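Long-range contacts in histone-lysine N-methyltransferase SETMAR (Homo sapiens, PDB 3F2K), which methylates histone H3 and, through the mariner transposase domain described here, binds DNA and acts in double-strand break repair, replication fork restart and DNA integration: residues D32-C37 with I126-N131; C37-I42 with M74-W79; I96-Y101 with H135-T140. All blocks are in the same frame, centred on the assembly; numbering follows the deposited sequence. Where two conformers were deposited one is given.

Contact 1. Residues D32-C37 with I126-N131; sequences DRIVTC and ILLHDN. With MG (magnesium ion), chain D.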
loop_
_atom_site.group_PDB
_atom_site.type_symbol
_atom_site.label_atom_id
_atom_site.label_comp_id
_atom_site.label_asym_id
_atom_site.label_seq_id
_atom_site.Cartn_x
_atom_site.Cartn_y
_atom_site.Cartn_z
ATOM N N ASP A 32 -8.807 2.681 11.094
ATOM C CA ASP A 32 -7.706 3.005 12.000
ATOM C C ASP A 32 -6.713 1.848 12.216
ATOM O O ASP A 32 -5.554 2.103 12.614
ATOM C CB ASP A 32 -8.259 3.536 13.366
ATOM C CG ASP A 32 -8.880 2.417 14.277
ATOM O OD1 ASP A 32 -9.783 1.655 13.883
ATOM O OD2 ASP A 32 -8.467 2.321 15.458
ATOM N N ARG A 33 -7.157 0.617 11.956
ATOM C CA ARG A 33 -6.301 -0.567 12.155
ATOM C C ARG A 33 -5.616 -0.969 10.844
ATOM O O ARG A 33 -4.709 -1.798 10.846
ATOM C CB ARG A 33 -7.115 -1.747 12.725
ATOM C CG ARG A 33 -7.885 -1.409 14.066
ATOM C CD ARG A 33 -9.054 -2.433 14.302
ATOM N NE ARG A 33 -8.563 -3.793 14.226
ATOM C CZ ARG A 33 -9.326 -4.830 14.057
ATOM N NH1 ARG A 33 -10.642 -4.671 13.965
ATOM N NH2 ARG A 33 -8.787 -6.055 13.997
ATOM N N ILE A 34 -5.942 -0.287 9.750
ATOM C CA ILE A 34 -5.302 -0.689 8.456
ATOM C C ILE A 34 -3.847 -0.305 8.358
ATOM O O ILE A 34 -3.488 0.837 8.678
ATOM C CB ILE A 34 -6.059 -0.106 7.218
ATOM C CG1 ILE A 34 -7.395 -0.802 7.055
ATOM C CG2 ILE A 34 -5.219 -0.419 5.875
ATOM C CD1 ILE A 34 -8.360 -0.148 6.056
ATOM N N VAL A 35 -3.023 -1.269 7.956
ATOM C CA VAL A 35 -1.672 -1.055 7.465
ATOM C C VAL A 35 -1.777 -1.397 5.953
ATOM O O VAL A 35 -2.374 -2.376 5.612
ATOM C CB VAL A 35 -0.671 -2.032 8.118
ATOM C CG1 VAL A 35 0.663 -1.898 7.450
ATOM C CG2 VAL A 35 -0.466 -1.593 9.644
ATOM N N THR A 36 -1.172 -0.591 5.109
ATOM C CA THR A 36 -1.252 -0.838 3.710
ATOM C C THR A 36 0.079 -0.623 2.998
ATOM O O THR A 36 0.965 0.182 3.458
ATOM C CB THR A 36 -2.411 0.043 3.085
ATOM O OG1 THR A 36 -2.824 -0.501 1.821
ATOM C CG2 THR A 36 -2.049 1.527 2.974
ATOM N N CYS A 37 0.203 -1.217 1.815
ATOM C CA CYS A 37 1.484 -1.130 1.118
ATOM C C CYS A 37 1.300 -1.339 -0.350
ATOM O O CYS A 37 0.217 -1.739 -0.778
ATOM C CB CYS A 37 2.423 -2.209 1.648
ATOM S SG CYS A 37 1.960 -3.875 1.199
ATOM N N ILE A 126 -4.624 -4.797 10.362
ATOM C CA ILE A 126 -5.286 -5.426 9.221
ATOM C C ILE A 126 -4.495 -5.005 7.995
ATOM O O ILE A 126 -4.303 -3.835 7.762
ATOM C CB ILE A 126 -6.773 -4.893 9.068
ATOM C CG1 ILE A 126 -7.618 -5.220 10.321
ATOM C CG2 ILE A 126 -7.416 -5.501 7.754
ATOM C CD1 ILE A 126 -9.017 -4.512 10.287
ATOM N N LEU A 127 -3.933 -5.954 7.253
ATOM C CA LEU A 127 -3.076 -5.549 6.137
ATOM C C LEU A 127 -3.921 -5.488 4.863
ATOM O O LEU A 127 -4.705 -6.435 4.574
ATOM C CB LEU A 127 -1.915 -6.552 5.977
ATOM C CG LEU A 127 -1.032 -6.255 4.797
ATOM C CD1 LEU A 127 -0.311 -4.862 4.928
ATOM C CD2 LEU A 127 0.008 -7.375 4.714
ATOM N N LEU A 128 -3.777 -4.368 4.120
ATOM C CA LEU A 128 -4.405 -4.218 2.787
ATOM C C LEU A 128 -3.270 -4.156 1.782
ATOM O O LEU A 128 -2.484 -3.220 1.750
ATOM C CB LEU A 128 -5.132 -2.868 2.766
ATOM C CG LEU A 128 -5.870 -2.429 1.477
ATOM C CD1 LEU A 128 -6.473 -3.521 0.755
ATOM C CD2 LEU A 128 -6.817 -1.178 1.905
ATOM N N HIS A 129 -3.203 -5.191 0.958
ATOM C CA HIS A 129 -2.201 -5.271 -0.054
ATOM C C HIS A 129 -2.768 -6.059 -1.256
ATOM O O HIS A 129 -3.749 -6.781 -1.135
ATOM C CB HIS A 129 -0.839 -5.849 0.483
ATOM C CG HIS A 129 -0.806 -7.293 0.904
ATOM N ND1 HIS A 129 -1.902 -8.118 1.108
ATOM C CD2 HIS A 129 0.276 -8.046 1.251
ATOM C CE1 HIS A 129 -1.488 -9.307 1.524
ATOM N NE2 HIS A 129 -0.175 -9.289 1.600
ATOM N N ASP A 130 -2.118 -5.905 -2.392
ATOM C CA ASP A 130 -2.649 -6.489 -3.627
ATOM C C ASP A 130 -2.211 -7.949 -3.764
ATOM O O ASP A 130 -1.541 -8.501 -2.869
ATOM C CB ASP A 130 -2.358 -5.583 -4.855
ATOM C CG ASP A 130 -0.883 -5.488 -5.216
ATOM O OD1 ASP A 130 -0.080 -6.397 -4.880
ATOM O OD2 ASP A 130 -0.512 -4.491 -5.916
ATOM N N ASN A 131 -2.643 -8.601 -4.833
ATOM C CA ASN A 131 -2.383 -10.030 -4.950
ATOM C C ASN A 131 -1.097 -10.414 -5.669
ATOM O O ASN A 131 -1.019 -11.518 -6.243
ATOM C CB ASN A 131 -3.592 -10.667 -5.611
ATOM C CG ASN A 131 -3.643 -10.400 -7.116
ATOM O OD1 ASN A 131 -2.799 -9.669 -7.692
ATOM N ND2 ASN A 131 -4.590 -11.042 -7.774
HETATM MG MG MG D . 1.196 -3.734 -6.619
HETATM O O HOH W 1 0.174 -3.967 -2.688
HETATM O O HOH W 2 2.286 -5.349 -5.687
HETATM O O HOH W 3 1.004 -4.983 -8.369
HETATM O O HOH W 4 2.966 -2.991 -7.302
HETATM O O HOH W 5 -0.023 -2.121 -7.497
#
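Ile34, Val35 and Thr36 pair in parallel register with Ile126, Leu127 and Leu128, which sets strand 34-43 beside strand 126-128 in the central sheet of an RNase H-like DDE transposase domain. The axes of strands 34-37 and 126-128 lie 27° from parallel. The backbone ladder starts with Ile126 N donating to Arg33 O (3.0 Å). Val35 then bonds through both of its backbone groups, its N giving to Ile126 O at 2.9 Å and its O receiving Leu128 N at 2.9 Å. Beyond this point the ladder weakens, and Cys37 N makes a weak bond to Leu128 O, 3.4 Å long. The same oxygen, Leu128 O, is also gripped by Thr36 OG1, which stands anti to its own backbone N (chi1 -160°) and donates over 2.7 Å, tilted from the carbonyl plane.

Apolar contacts lie on both faces of the pair. Ile34 CG2 rests against Leu128 CB on one, near Pro163 of helix 163-176; on the other, Val35 CG1 meets Leu127 CD1, and Met108 and Leu112 of helix 98-115 pack on Val35. At the edge of the contact the guanidinium of Arg33 lies across Ile126, whose CD1 sits over the middle of one face, 3.8 Å from Arg33 CZ; Arg33 NE is held by Gly124 O.

The remaining links lead to the metal. Water 1 donates to Cys37 O and accepts from Asp130 N, linking the end of segment 32-37 to the loop that follows strand 126-128. Asp130 OD2 binds the magnesium ion at 2.0 Å, while Asp130 OD1 accepts a hydrogen bond from water 2, itself a ligand of the ion.

Contact 2. Residues C37-I42 with M74-W79; sequences CDEKWI and MVTIWW. With MG (magnesium ion), chain D.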
loop_
_atom_site.group_PDB
_atom_site.type_symbol
_atom_site.label_atom_id
_atom_site.label_comp_id
_atom_site.label_asym_id
_atom_site.label_seq_id
_atom_site.Cartn_x
_atom_site.Cartn_y
_atom_site.Cartn_z
ATOM N N CYS A 37 0.203 -1.217 1.815
ATOM C CA CYS A 37 1.484 -1.130 1.118
ATOM C C CYS A 37 1.300 -1.339 -0.350
ATOM O O CYS A 37 0.217 -1.739 -0.778
ATOM C CB CYS A 37 2.423 -2.209 1.648
ATOM S SG CYS A 37 1.960 -3.875 1.199
ATOM N N ASP A 38 2.390 -1.095 -1.078
ATOM C CA ASP A 38 2.506 -1.427 -2.478
ATOM C C ASP A 38 3.956 -1.232 -2.884
ATOM O O ASP A 38 4.749 -0.491 -2.247
ATOM C CB ASP A 38 1.567 -0.561 -3.380
ATOM C CG ASP A 38 1.273 -1.238 -4.750
ATOM O OD1 ASP A 38 1.468 -2.477 -4.840
ATOM O OD2 ASP A 38 0.848 -0.523 -5.668
ATOM N N GLU A 39 4.245 -1.834 -4.010
ATOM C CA GLU A 39 5.571 -1.768 -4.654
ATOM C C GLU A 39 5.447 -0.792 -5.831
ATOM O O GLU A 39 4.407 -0.718 -6.535
ATOM C CB GLU A 39 5.972 -3.176 -5.136
ATOM C CG GLU A 39 6.377 -4.206 -4.016
ATOM C CD GLU A 39 5.161 -4.969 -3.418
ATOM O OE1 GLU A 39 4.019 -4.709 -3.819
ATOM O OE2 GLU A 39 5.402 -5.870 -2.588
ATOM N N LYS A 40 6.520 -0.047 -6.057
ATOM C CA LYS A 40 6.625 0.744 -7.294
ATOM C C LYS A 40 8.075 0.793 -7.817
ATOM O O LYS A 40 9.015 0.973 -7.068
ATOM C CB LYS A 40 6.112 2.181 -7.036
ATOM C CG LYS A 40 6.452 3.219 -8.086
ATOM C CD LYS A 40 5.767 4.525 -7.788
ATOM C CE LYS A 40 6.205 5.590 -8.786
ATOM N NZ LYS A 40 5.392 5.265 -9.976
ATOM N N TRP A 41 8.232 0.632 -9.124
ATOM C CA TRP A 41 9.507 1.008 -9.765
ATOM C C TRP A 41 9.664 2.528 -9.983
ATOM O O TRP A 41 8.861 3.178 -10.707
ATOM C CB TRP A 41 9.672 0.234 -11.104
ATOM C CG TRP A 41 9.856 -1.237 -10.908
ATOM C CD1 TRP A 41 8.898 -2.194 -10.985
ATOM C CD2 TRP A 41 11.071 -1.911 -10.523
ATOM N NE1 TRP A 41 9.436 -3.421 -10.691
ATOM C CE2 TRP A 41 10.770 -3.278 -10.418
ATOM C CE3 TRP A 41 12.384 -1.487 -10.283
ATOM C CZ2 TRP A 41 11.749 -4.246 -10.069
ATOM C CZ3 TRP A 41 13.353 -2.431 -9.937
ATOM C CH2 TRP A 41 13.028 -3.793 -9.813
ATOM N N ILE A 42 10.697 3.079 -9.367
ATOM C CA ILE A 42 11.014 4.493 -9.480
ATOM C C ILE A 42 12.134 4.573 -10.573
ATOM O O ILE A 42 13.217 4.025 -10.387
ATOM C CB ILE A 42 11.587 5.060 -8.226
ATOM C CG1 ILE A 42 10.505 5.165 -7.131
ATOM C CG2 ILE A 42 12.272 6.487 -8.527
ATOM C CD1 ILE A 42 11.002 5.776 -5.848
HETATM N N MSE A 74 13.161 -0.443 -7.272
HETATM C CA MSE A 74 11.874 -0.716 -6.626
HETATM C C MSE A 74 11.830 -0.296 -5.174
HETATM O O MSE A 74 12.710 -0.611 -4.383
HETATM C CB MSE A 74 11.527 -2.200 -6.729
HETATM C CG MSE A 74 10.167 -2.522 -6.197
HETATM SE SE MSE A 74 9.857 -4.438 -6.497
HETATM C CE MSE A 74 10.012 -5.049 -4.668
ATOM N N VAL A 75 10.756 0.402 -4.826
ATOM C CA VAL A 75 10.484 0.792 -3.425
ATOM C C VAL A 75 9.193 0.091 -2.986
ATOM O O VAL A 75 8.288 -0.202 -3.814
ATOM C CB VAL A 75 10.426 2.348 -3.247
ATOM C CG1 VAL A 75 9.212 2.972 -4.009
ATOM C CG2 VAL A 75 10.423 2.768 -1.726
ATOM N N THR A 76 9.118 -0.206 -1.699
ATOM C CA THR A 76 7.938 -0.732 -1.044
ATOM C C THR A 76 7.762 0.243 0.151
ATOM O O THR A 76 8.722 0.600 0.862
ATOM C CB THR A 76 8.113 -2.209 -0.605
ATOM O OG1 THR A 76 8.551 -2.999 -1.738
ATOM C CG2 THR A 76 6.776 -2.756 -0.058
ATOM N N ILE A 77 6.553 0.741 0.278
ATOM C CA ILE A 77 6.177 1.625 1.378
ATOM C C ILE A 77 5.002 1.022 2.140
ATOM O O ILE A 77 4.021 0.508 1.557
ATOM C CB ILE A 77 5.856 3.073 0.894
ATOM C CG1 ILE A 77 5.609 4.001 2.119
ATOM C CG2 ILE A 77 4.705 3.082 -0.079
ATOM C CD1 ILE A 77 5.372 5.478 1.776
ATOM N N TRP A 78 5.098 1.107 3.457
ATOM C CA TRP A 78 4.134 0.616 4.360
ATOM C C TRP A 78 3.677 1.772 5.250
ATOM O O TRP A 78 4.490 2.460 5.859
ATOM C CB TRP A 78 4.782 -0.448 5.302
ATOM C CG TRP A 78 5.493 -1.607 4.584
ATOM C CD1 TRP A 78 6.722 -1.581 3.974
ATOM C CD2 TRP A 78 5.008 -2.902 4.455
ATOM N NE1 TRP A 78 7.040 -2.798 3.488
ATOM C CE2 TRP A 78 5.983 -3.637 3.748
ATOM C CE3 TRP A 78 3.806 -3.538 4.854
ATOM C CZ2 TRP A 78 5.803 -4.963 3.406
ATOM C CZ3 TRP A 78 3.625 -4.832 4.510
ATOM C CH2 TRP A 78 4.637 -5.557 3.828
ATOM N N TRP A 79 2.372 1.863 5.459
ATOM C CA TRP A 79 1.813 3.000 6.221
ATOM C C TRP A 79 0.379 2.773 6.704
ATOM O O TRP A 79 -0.349 1.884 6.227
ATOM C CB TRP A 79 1.880 4.265 5.354
ATOM C CG TRP A 79 1.201 4.112 4.042
ATOM C CD1 TRP A 79 1.656 3.455 2.928
ATOM C CD2 TRP A 79 -0.061 4.696 3.694
ATOM N NE1 TRP A 79 0.762 3.618 1.884
ATOM C CE2 TRP A 79 -0.299 4.386 2.324
ATOM C CE3 TRP A 79 -0.974 5.493 4.394
ATOM C CZ2 TRP A 79 -1.488 4.788 1.639
ATOM C CZ3 TRP A 79 -2.157 5.949 3.725
ATOM C CH2 TRP A 79 -2.404 5.557 2.344
HETATM MG MG MG D . 1.196 -3.734 -6.619
HETATM O O HOH W 5 -0.023 -2.121 -7.497
HETATM O O HOH W 6 7.710 -5.530 -1.382
HETATM O O HOH W 2 2.286 -5.349 -5.687
HETATM O O HOH W 4 2.966 -2.991 -7.302
HETATM O O HOH W 3 1.004 -4.983 -8.369
#
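Lys40 and Val75 form a hydrogen-bonded antiparallel pair: Lys40 N reaches Val75 O at 2.9 Å with an N-H...O angle of 164°, and Val75 N reaches Lys40 O at 2.9 Å with 170°. Asp38 OD1 binds the magnesium ion directly at 2.2 Å, while the backbone bonds between Asp38 and Ile77 are weak. Water 6 ties the side chains of Glu39 and Thr76 together, donating to Glu39 OE2 over 2.6 Å and lying 2.7 Å from Thr76 OG1. Glu39 OE2 also accepts from His135 NE2, whereas Glu39 OE1 accepts a hydrogen bond from water 2, a ligand of the ion, making this carboxylate a second-shell group.

Asp38 is the first aspartate of the DDE signature, carried on strand 34-43 of the RNase H-like sheet beside strand 72-80. Asp38 OD2 accepts from Asn165 ND2; the spacing from Asp130 suggests that Asn165 is the asparagine replacing the third acidic residue.

Packing follows on both faces. Strand pairing sets CB of Met74, a selenomethionine, over the six-membered ring of Trp41, 3.5 Å from its centroid. With chi1 anti (-175°) and chi2 extended, SE approaches that ring obliquely, a Met-aromatic contact, and CE reaches Glu39 CG at 3.8 Å. Cys37 lays CB, and in one of its two conformers SG, over a face of the Trp78 six-membered ring. On the Lys40 face, Ile42 CD1 meets Val75 CG1 at 3.8 Å, with Phe191 of helix 184-196 touching both residues.

Contact 3. Residues I96-Y101 with H135-T140; sequences ITSEKY and HVAQPT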
loop_
_atom_site.group_PDB
_atom_site.type_symbol
_atom_site.label_atom_id
_atom_site.label_comp_id
_atom_site.label_asym_id
_atom_site.label_seq_id
_atom_site.Cartn_x
_atom_site.Cartn_y
_atom_site.Cartn_z
ATOM N N ILE A 96 12.739 -10.698 -5.347
ATOM C CA ILE A 96 11.376 -10.264 -4.991
ATOM C C ILE A 96 10.561 -11.548 -4.729
ATOM O O ILE A 96 9.867 -12.032 -5.613
ATOM C CB ILE A 96 10.757 -9.483 -6.172
ATOM C CG1 ILE A 96 11.638 -8.294 -6.557
ATOM C CG2 ILE A 96 9.251 -9.101 -5.873
ATOM C CD1 ILE A 96 11.289 -7.774 -7.954
ATOM N N THR A 97 10.742 -12.146 -3.546
ATOM C CA THR A 97 10.196 -13.477 -3.221
ATOM C C THR A 97 9.277 -13.351 -2.019
ATOM O O THR A 97 9.317 -12.294 -1.311
ATOM C CB THR A 97 11.324 -14.465 -2.829
ATOM O OG1 THR A 97 12.031 -13.955 -1.692
ATOM C CG2 THR A 97 12.390 -14.595 -3.960
ATOM N N SER A 98 8.478 -14.389 -1.778
ATOM C CA SER A 98 7.628 -14.406 -0.590
ATOM C C SER A 98 8.517 -14.478 0.664
ATOM O O SER A 98 8.123 -13.975 1.727
ATOM C CB SER A 98 6.605 -15.544 -0.628
ATOM O OG SER A 98 5.609 -15.387 0.397
ATOM N N GLU A 99 9.720 -15.074 0.521
ATOM C CA GLU A 99 10.667 -15.167 1.632
ATOM C C GLU A 99 11.114 -13.752 2.027
ATOM O O GLU A 99 11.143 -13.391 3.208
ATOM C CB GLU A 99 11.891 -16.085 1.310
ATOM C CG GLU A 99 11.493 -17.564 1.311
ATOM C CD GLU A 99 10.980 -18.055 -0.068
ATOM O OE1 GLU A 99 10.895 -17.269 -1.058
ATOM O OE2 GLU A 99 10.736 -19.252 -0.202
ATOM N N LYS A 100 11.453 -12.964 1.036
ATOM C CA LYS A 100 11.918 -11.583 1.256
ATOM C C LYS A 100 10.748 -10.768 1.845
ATOM O O LYS A 100 10.955 -9.939 2.713
ATOM C CB LYS A 100 12.340 -10.994 -0.111
ATOM C CG LYS A 100 12.640 -9.487 -0.119
ATOM C CD LYS A 100 13.525 -9.211 1.057
ATOM C CE LYS A 100 14.634 -8.282 0.696
ATOM N NZ LYS A 100 14.213 -6.894 1.069
ATOM N N TYR A 101 9.574 -10.916 1.248
ATOM C CA TYR A 101 8.395 -10.105 1.701
ATOM C C TYR A 101 8.048 -10.465 3.138
ATOM O O TYR A 101 7.706 -9.532 3.919
ATOM C CB TYR A 101 7.234 -10.334 0.787
ATOM C CG TYR A 101 6.079 -9.412 0.935
ATOM C CD1 TYR A 101 6.170 -8.078 0.487
ATOM C CD2 TYR A 101 4.875 -9.878 1.463
ATOM C CE1 TYR A 101 5.090 -7.237 0.535
ATOM C CE2 TYR A 101 3.738 -9.008 1.554
ATOM C CZ TYR A 101 3.877 -7.695 1.070
ATOM O OH TYR A 101 2.784 -6.815 1.136
ATOM N N HIS A 135 2.841 -11.784 -2.013
ATOM C CA HIS A 135 1.924 -11.292 -0.976
ATOM C C HIS A 135 1.018 -12.379 -0.515
ATOM O O HIS A 135 0.450 -12.350 0.618
ATOM C CB HIS A 135 1.047 -10.153 -1.566
ATOM C CG HIS A 135 1.803 -8.862 -1.834
ATOM N ND1 HIS A 135 1.155 -7.698 -2.206
ATOM C CD2 HIS A 135 3.121 -8.581 -1.870
ATOM C CE1 HIS A 135 2.042 -6.743 -2.402
ATOM N NE2 HIS A 135 3.252 -7.251 -2.243
ATOM N N VAL A 136 0.829 -13.373 -1.376
ATOM C CA VAL A 136 -0.213 -14.358 -1.172
ATOM C C VAL A 136 0.359 -15.815 -1.054
ATOM O O VAL A 136 -0.410 -16.753 -1.022
ATOM C CB VAL A 136 -1.393 -14.243 -2.236
ATOM C CG1 VAL A 136 -2.047 -12.794 -2.131
ATOM C CG2 VAL A 136 -0.931 -14.540 -3.653
ATOM N N ALA A 137 1.675 -15.922 -0.983
ATOM C CA ALA A 137 2.353 -17.224 -0.913
ATOM C C ALA A 137 2.878 -17.436 0.521
ATOM O O ALA A 137 2.786 -16.534 1.351
ATOM C CB ALA A 137 3.496 -17.241 -1.886
ATOM N N GLN A 138 3.334 -18.654 0.794
ATOM C CA GLN A 138 4.129 -18.920 1.976
ATOM C C GLN A 138 5.586 -18.495 1.610
ATOM O O GLN A 138 6.043 -18.682 0.426
ATOM C CB GLN A 138 4.037 -20.418 2.307
ATOM C CG GLN A 138 2.703 -20.919 2.809
ATOM C CD GLN A 138 2.196 -20.251 4.099
ATOM O OE1 GLN A 138 2.883 -19.388 4.699
ATOM N NE2 GLN A 138 0.973 -20.682 4.541
ATOM N N PRO A 139 6.365 -18.036 2.586
ATOM C CA PRO A 139 5.968 -17.989 4.004
ATOM C C PRO A 139 5.375 -16.688 4.489
ATOM O O PRO A 139 5.205 -16.533 5.707
ATOM C CB PRO A 139 7.302 -18.294 4.732
ATOM C CG PRO A 139 8.307 -17.523 3.923
ATOM C CD PRO A 139 7.809 -17.746 2.428
ATOM N N THR A 140 5.022 -15.794 3.544
ATOM C CA THR A 140 4.258 -14.583 3.880
ATOM C C THR A 140 2.987 -14.888 4.693
ATOM O O THR A 140 2.722 -14.202 5.696
ATOM C CB THR A 140 3.995 -13.739 2.600
ATOM O OG1 THR A 140 5.243 -13.181 2.206
ATOM C CG2 THR A 140 2.966 -12.543 2.909
#
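Tyr101 holds CG anti to its backbone N (chi1 -168°), which carries its ring from the first turn of helix 98-115 to the ring of His135. His135 meets it with CG anti to its own carbonyl carbon (chi1 -71°). The result is an offset stack, centroids 4.2 Å apart and planes 19° from parallel, in which the hydroxyl of Tyr101 lies above the middle of the imidazole. Outside bonds fix the rotation of His135: ND1 is hydrogen-bonded to Asp130 O and NE2 to Glu39 OE2. Thr140 closes the side of the tyrosine, its OG1 near the ring plane and its CG2 3.6 Å from Tyr101 CD2. An alanine in place of Tyr101 would probably strip the aromatic cover from one face of His135 and open a gap beside the Thr140 methyl.

Two helix starts meet here, close to the metal site of the DDE domain. Thr97 is the N-cap of helix 98-115, its OG1 accepting Lys100 N at 3.0 Å; Pro139, after a cis peptide bond, is the N-cap residue of helix 140-147. Between them Thr140 OG1, hydrogen-bonded to Pro134 O, lies 3.0 Å from Ser98 O. In one of two conformers of Ser98, OG accepts Thr140 N over 3.2 Å, a bond doubtful for the other. Further out, Pro139 CD packs on Glu99 CG at 3.9 Å, the two side chains crossing at about a right angle.

In the fold
Contacts 1 and 2 share strand 34-43, the middle strand of the mixed sheet: contact 1 joins it to strand 126-128 and contact 2 to strand 72-80, their centres about 13 Å apart. Contact 3 lies beside the sheet, its centre about 15 Å from each of the others. Along the chain contact 2 closes before contact 3 opens, while contacts 1 and 3 interleave, because helix 98-115 precedes strand 126-128 and helix 133-136 follows it. Residues distant in sequence thus converge on one magnesium ion: contact 1 brings Asp130, contact 2 brings Asp38, and contact 3 places His135 against Asp130 and Glu39, its side chain about 5 Å from the ion, just beyond the ligands.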